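Tapirin (Caldicellulosiruptor kristjanssonii, PDB 6N2B) probably binds cellulose, through a calcium-containing C-terminal beta-helix domain that would let this extremely thermophilic bacterium adhere to plant biomass. Local coordinates at residues A[206-217]-A[225-236]. Residues are numbered along the deposited sequence; the frame is centred on the assembly and turned at random.
Sequences EYAVYSRGSFLP and GGSIYSGERIQT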
loop_
_atom_site.group_PDB
_atom_site.type_symbol
_atom_site.label_atom_id
_atom_site.label_comp_id
_atom_site.label_asym_id
_atom_site.label_seq_id
_atom_site.Cartn_x
_atom_site.Cartn_y
_atom_site.Cartn_z
ATOM N N GLU A 206 8.671 -9.159 6.281
ATOM C CA GLU A 206 8.008 -7.989 6.834
ATOM C C GLU A 206 6.671 -7.698 6.153
ATOM O O GLU A 206 5.855 -6.950 6.699
ATOM C CB GLU A 206 8.946 -6.778 6.742
ATOM C CG GLU A 206 8.285 -5.373 6.676
ATOM C CD GLU A 206 7.489 -4.982 7.944
ATOM O OE1 GLU A 206 7.695 -5.592 9.020
ATOM O OE2 GLU A 206 6.635 -4.066 7.850
ATOM N N TYR A 207 6.380 -8.313 5.018
ATOM C CA TYR A 207 5.226 -7.899 4.235
ATOM C C TYR A 207 3.959 -8.642 4.656
ATOM O O TYR A 207 3.975 -9.859 4.879
ATOM C CB TYR A 207 5.527 -8.058 2.743
ATOM C CG TYR A 207 6.443 -6.926 2.357
ATOM C CD1 TYR A 207 7.818 -6.993 2.612
ATOM C CD2 TYR A 207 5.928 -5.743 1.839
ATOM C CE1 TYR A 207 8.654 -5.936 2.305
ATOM C CE2 TYR A 207 6.756 -4.672 1.535
ATOM C CZ TYR A 207 8.113 -4.769 1.774
ATOM O OH TYR A 207 8.915 -3.690 1.472
ATOM N N ALA A 208 2.881 -7.869 4.848
ATOM C CA ALA A 208 1.555 -8.458 4.931
ATOM C C ALA A 208 1.080 -8.881 3.545
ATOM O O ALA A 208 0.471 -9.951 3.378
ATOM C CB ALA A 208 0.585 -7.470 5.570
ATOM N N VAL A 209 1.387 -8.075 2.535
ATOM C CA VAL A 209 1.107 -8.410 1.148
ATOM C C VAL A 209 2.402 -8.234 0.367
ATOM O O VAL A 209 2.924 -7.120 0.266
ATOM C CB VAL A 209 -0.016 -7.540 0.553
ATOM C CG1 VAL A 209 -0.297 -7.924 -0.886
ATOM C CG2 VAL A 209 -1.269 -7.670 1.365
ATOM N N TYR A 210 2.925 -9.324 -0.172
ATOM C CA TYR A 210 4.042 -9.270 -1.106
ATOM C C TYR A 210 3.530 -9.785 -2.439
ATOM O O TYR A 210 3.187 -10.963 -2.558
ATOM C CB TYR A 210 5.224 -10.101 -0.617
ATOM C CG TYR A 210 6.460 -9.949 -1.473
ATOM C CD1 TYR A 210 6.628 -10.706 -2.626
ATOM C CD2 TYR A 210 7.466 -9.048 -1.126
ATOM C CE1 TYR A 210 7.752 -10.567 -3.407
ATOM C CE2 TYR A 210 8.601 -8.903 -1.903
ATOM C CZ TYR A 210 8.739 -9.666 -3.041
ATOM O OH TYR A 210 9.873 -9.539 -3.823
ATOM N N SER A 211 3.472 -8.916 -3.434
ATOM C CA SER A 211 2.978 -9.285 -4.755
ATOM C C SER A 211 4.100 -9.101 -5.768
ATOM O O SER A 211 4.544 -7.972 -6.015
ATOM C CB SER A 211 1.756 -8.455 -5.136
ATOM O OG SER A 211 0.623 -8.874 -4.411
ATOM N N ARG A 212 4.563 -10.214 -6.346
ATOM C CA ARG A 212 5.586 -10.142 -7.383
ATOM C C ARG A 212 5.048 -9.439 -8.620
ATOM O O ARG A 212 5.749 -8.634 -9.246
ATOM C CB ARG A 212 6.082 -11.549 -7.720
ATOM C CG ARG A 212 7.157 -11.591 -8.791
ATOM C CD ARG A 212 7.952 -12.888 -8.732
ATOM N NE ARG A 212 7.659 -13.728 -9.890
ATOM C CZ ARG A 212 8.137 -13.526 -11.117
ATOM N NH1 ARG A 212 8.970 -12.514 -11.365
ATOM N NH2 ARG A 212 7.792 -14.356 -12.097
ATOM N N GLY A 213 3.802 -9.719 -8.975
ATOM C CA GLY A 213 3.154 -8.982 -10.034
ATOM C C GLY A 213 2.274 -7.888 -9.469
ATOM O O GLY A 213 2.689 -7.146 -8.574
ATOM N N SER A 214 1.053 -7.788 -9.978
ATOM C CA SER A 214 0.111 -6.778 -9.538
ATOM C C SER A 214 -0.631 -7.247 -8.285
ATOM O O SER A 214 -0.538 -8.406 -7.867
ATOM C CB SER A 214 -0.885 -6.472 -10.646
ATOM O OG SER A 214 -1.967 -7.393 -10.585
ATOM N N PHE A 215 -1.387 -6.317 -7.690
ATOM C CA PHE A 215 -2.142 -6.571 -6.458
ATOM C C PHE A 215 -3.462 -5.818 -6.567
ATOM O O PHE A 215 -3.504 -4.597 -6.406
ATOM C CB PHE A 215 -1.377 -6.145 -5.217
ATOM C CG PHE A 215 -2.200 -6.180 -3.969
ATOM C CD1 PHE A 215 -2.887 -7.324 -3.609
ATOM C CD2 PHE A 215 -2.285 -5.072 -3.149
ATOM C CE1 PHE A 215 -3.639 -7.357 -2.457
ATOM C CE2 PHE A 215 -3.040 -5.099 -2.002
ATOM C CZ PHE A 215 -3.720 -6.237 -1.652
ATOM N N LEU A 216 -4.537 -6.546 -6.846
ATOM C CA LEU A 216 -5.862 -5.951 -6.981
ATOM C C LEU A 216 -6.762 -6.535 -5.908
ATOM O O LEU A 216 -7.429 -7.559 -6.134
ATOM C CB LEU A 216 -6.439 -6.193 -8.370
ATOM C CG LEU A 216 -5.431 -5.852 -9.483
ATOM C CD1 LEU A 216 -5.551 -6.772 -10.703
ATOM C CD2 LEU A 216 -5.553 -4.418 -9.862
ATOM N N PRO A 217 -6.821 -5.902 -4.739
ATOM C CA PRO A 217 -7.649 -6.425 -3.650
ATOM C C PRO A 217 -9.126 -6.213 -3.924
ATOM O O PRO A 217 -9.538 -5.423 -4.782
ATOM C CB PRO A 217 -7.195 -5.606 -2.433
ATOM C CG PRO A 217 -6.765 -4.325 -2.989
ATOM C CD PRO A 217 -6.138 -4.650 -4.348
ATOM N N GLY A 225 -0.916 -3.570 9.940
ATOM C CA GLY A 225 0.459 -3.907 10.230
ATOM C C GLY A 225 1.168 -4.403 8.999
ATOM O O GLY A 225 0.601 -4.527 7.905
ATOM N N GLY A 226 2.446 -4.712 9.194
ATOM C CA GLY A 226 3.291 -5.222 8.125
ATOM C C GLY A 226 3.480 -4.189 7.023
ATOM O O GLY A 226 3.180 -3.001 7.162
ATOM N N SER A 227 3.982 -4.676 5.899
ATOM C CA SER A 227 4.194 -3.816 4.759
ATOM C C SER A 227 3.542 -4.431 3.533
ATOM O O SER A 227 3.121 -5.590 3.534
ATOM C CB SER A 227 5.680 -3.566 4.523
ATOM O OG SER A 227 6.275 -2.996 5.666
ATOM N N ILE A 228 3.473 -3.619 2.486
ATOM C CA ILE A 228 2.814 -3.949 1.238
ATOM C C ILE A 228 3.822 -3.705 0.133
ATOM O O ILE A 228 4.470 -2.651 0.106
ATOM C CB ILE A 228 1.558 -3.085 1.020
ATOM C CG1 ILE A 228 0.477 -3.451 2.035
ATOM C CG2 ILE A 228 1.044 -3.196 -0.389
ATOM C CD1 ILE A 228 -0.279 -2.251 2.538
ATOM N N TYR A 229 3.974 -4.681 -0.758
ATOM C CA TYR A 229 4.844 -4.565 -1.917
ATOM C C TYR A 229 4.097 -5.061 -3.138
ATOM O O TYR A 229 3.393 -6.073 -3.072
ATOM C CB TYR A 229 6.139 -5.394 -1.770
ATOM C CG TYR A 229 6.898 -5.503 -3.081
ATOM C CD1 TYR A 229 7.648 -4.431 -3.553
ATOM C CD2 TYR A 229 6.838 -6.657 -3.865
ATOM C CE1 TYR A 229 8.327 -4.498 -4.744
ATOM C CE2 TYR A 229 7.508 -6.735 -5.067
ATOM C CZ TYR A 229 8.257 -5.649 -5.500
ATOM O OH TYR A 229 8.950 -5.691 -6.692
ATOM N N SER A 230 4.297 -4.380 -4.257
ATOM C CA SER A 230 3.891 -4.899 -5.554
ATOM C C SER A 230 4.942 -4.588 -6.603
ATOM O O SER A 230 5.481 -3.479 -6.650
ATOM C CB SER A 230 2.564 -4.314 -6.018
ATOM O OG SER A 230 2.563 -4.198 -7.426
ATOM N N GLY A 231 5.204 -5.572 -7.464
ATOM C CA GLY A 231 6.102 -5.371 -8.590
ATOM C C GLY A 231 5.484 -4.670 -9.783
ATOM O O GLY A 231 6.216 -4.076 -10.575
ATOM N N GLU A 232 4.158 -4.728 -9.933
ATOM C CA GLU A 232 3.451 -4.033 -11.003
ATOM C C GLU A 232 2.399 -3.078 -10.443
ATOM O O GLU A 232 2.704 -2.279 -9.558
ATOM C CB GLU A 232 2.800 -5.032 -11.957
ATOM C CG GLU A 232 3.782 -5.995 -12.622
ATOM C CD GLU A 232 4.718 -5.314 -13.603
ATOM O OE1 GLU A 232 4.289 -4.360 -14.300
ATOM O OE2 GLU A 232 5.887 -5.748 -13.678
ATOM N N ARG A 233 1.164 -3.148 -10.942
ATOM C CA ARG A 233 0.119 -2.199 -10.563
ATOM C C ARG A 233 -0.560 -2.576 -9.245
ATOM O O ARG A 233 -0.759 -3.760 -8.943
ATOM C CB ARG A 233 -0.945 -2.130 -11.655
ATOM C CG ARG A 233 -0.525 -1.415 -12.925
ATOM C CD ARG A 233 -1.630 -1.474 -14.003
ATOM N NE ARG A 233 -2.962 -1.054 -13.534
ATOM C CZ ARG A 233 -3.931 -1.890 -13.134
ATOM N NH1 ARG A 233 -5.107 -1.405 -12.739
ATOM N NH2 ARG A 233 -3.734 -3.214 -13.122
ATOM N N ILE A 234 -0.923 -1.557 -8.462
ATOM C CA ILE A 234 -1.872 -1.696 -7.357
ATOM C C ILE A 234 -3.118 -0.907 -7.724
ATOM O O ILE A 234 -3.032 0.274 -8.088
ATOM C CB ILE A 234 -1.303 -1.202 -6.016
ATOM C CG1 ILE A 234 -0.153 -2.097 -5.551
ATOM C CG2 ILE A 234 -2.403 -1.134 -4.961
ATOM C CD1 ILE A 234 0.580 -1.574 -4.330
ATOM N N GLN A 235 -4.270 -1.560 -7.649
ATOM C CA GLN A 235 -5.542 -0.915 -7.926
ATOM C C GLN A 235 -6.564 -1.431 -6.929
ATOM O O GLN A 235 -6.864 -2.632 -6.902
ATOM C CB GLN A 235 -5.993 -1.175 -9.361
ATOM C CG GLN A 235 -7.448 -0.831 -9.616
ATOM C CD GLN A 235 -7.842 -1.021 -11.078
ATOM O OE1 GLN A 235 -8.002 -0.045 -11.819
ATOM N NE2 GLN A 235 -8.000 -2.279 -11.499
ATOM N N THR A 236 -7.095 -0.521 -6.124
ATOM C CA THR A 236 -8.056 -0.828 -5.079
ATOM C C THR A 236 -9.422 -0.295 -5.482
ATOM O O THR A 236 -9.534 0.839 -5.960
ATOM C CB THR A 236 -7.610 -0.206 -3.754
ATOM O OG1 THR A 236 -7.609 1.228 -3.865
ATOM C CG2 THR A 236 -6.209 -0.689 -3.395
HETATM O O HOH W 1 8.410 -8.158 -8.231
HETATM O O HOH W 2 -8.972 -4.118 -6.946
#
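The rings of Tyr210 and Tyr229 run alongside each other in an offset stack, with centroids 4.7 Å apart and planes at 29°. CD2 of Tyr229 sits over the Tyr210 face, toward its rim. Both rings swing out with CG anti to the backbone N (chi1 -173° in Tyr210, 168° in Tyr229), which brings them together; Phe417 stacks on Tyr229 as well. Next along this face, the CB of Ser227 lies over one face of the Tyr207 ring, a CH-pi contact 3.7 Å from its centroid, while Tyr207 CE2 meets the CB of Tyr229 at 3.4 Å. Ser227 OG approaches Glu206 OE2 at a doubtfully short 2.5 Å; Asn246 also binds that oxygen, and the backbone N of Asn247 the hydroxyl.

On the other face the bumps are smaller: Val209 and Ser211 match Ile228 and Ser230. Farther along, the Phe215 ring is sandwiched over its centre between Val209 CG1 and Pro217 CD, its CB abuts Ile234 CG1 at 4.2 Å, and Pro217 CG reaches Thr236 CG2 on this buried side. On the more open side, CD2 of Leu216 leans on Gln235 CB, 3.3 Å away.

The backbones run parallel beneath. Val209 O takes the N-H of Tyr229 at 2.8 Å, and Ser211 N gives to Tyr229 O. Between Tyr207 and Val209 the register slips by one residue, a beta bulge where the chain turns a corner. Past a second bend, Phe215 N bonds Arg233 O at 2.9 Å, an isolated bridge with a weak return bond from Gln235 N to Phe215 O. Parallel strands of successive turns stacked in register, here with Tyr over Tyr and Ser over Ser, are the hallmark of a beta-helix.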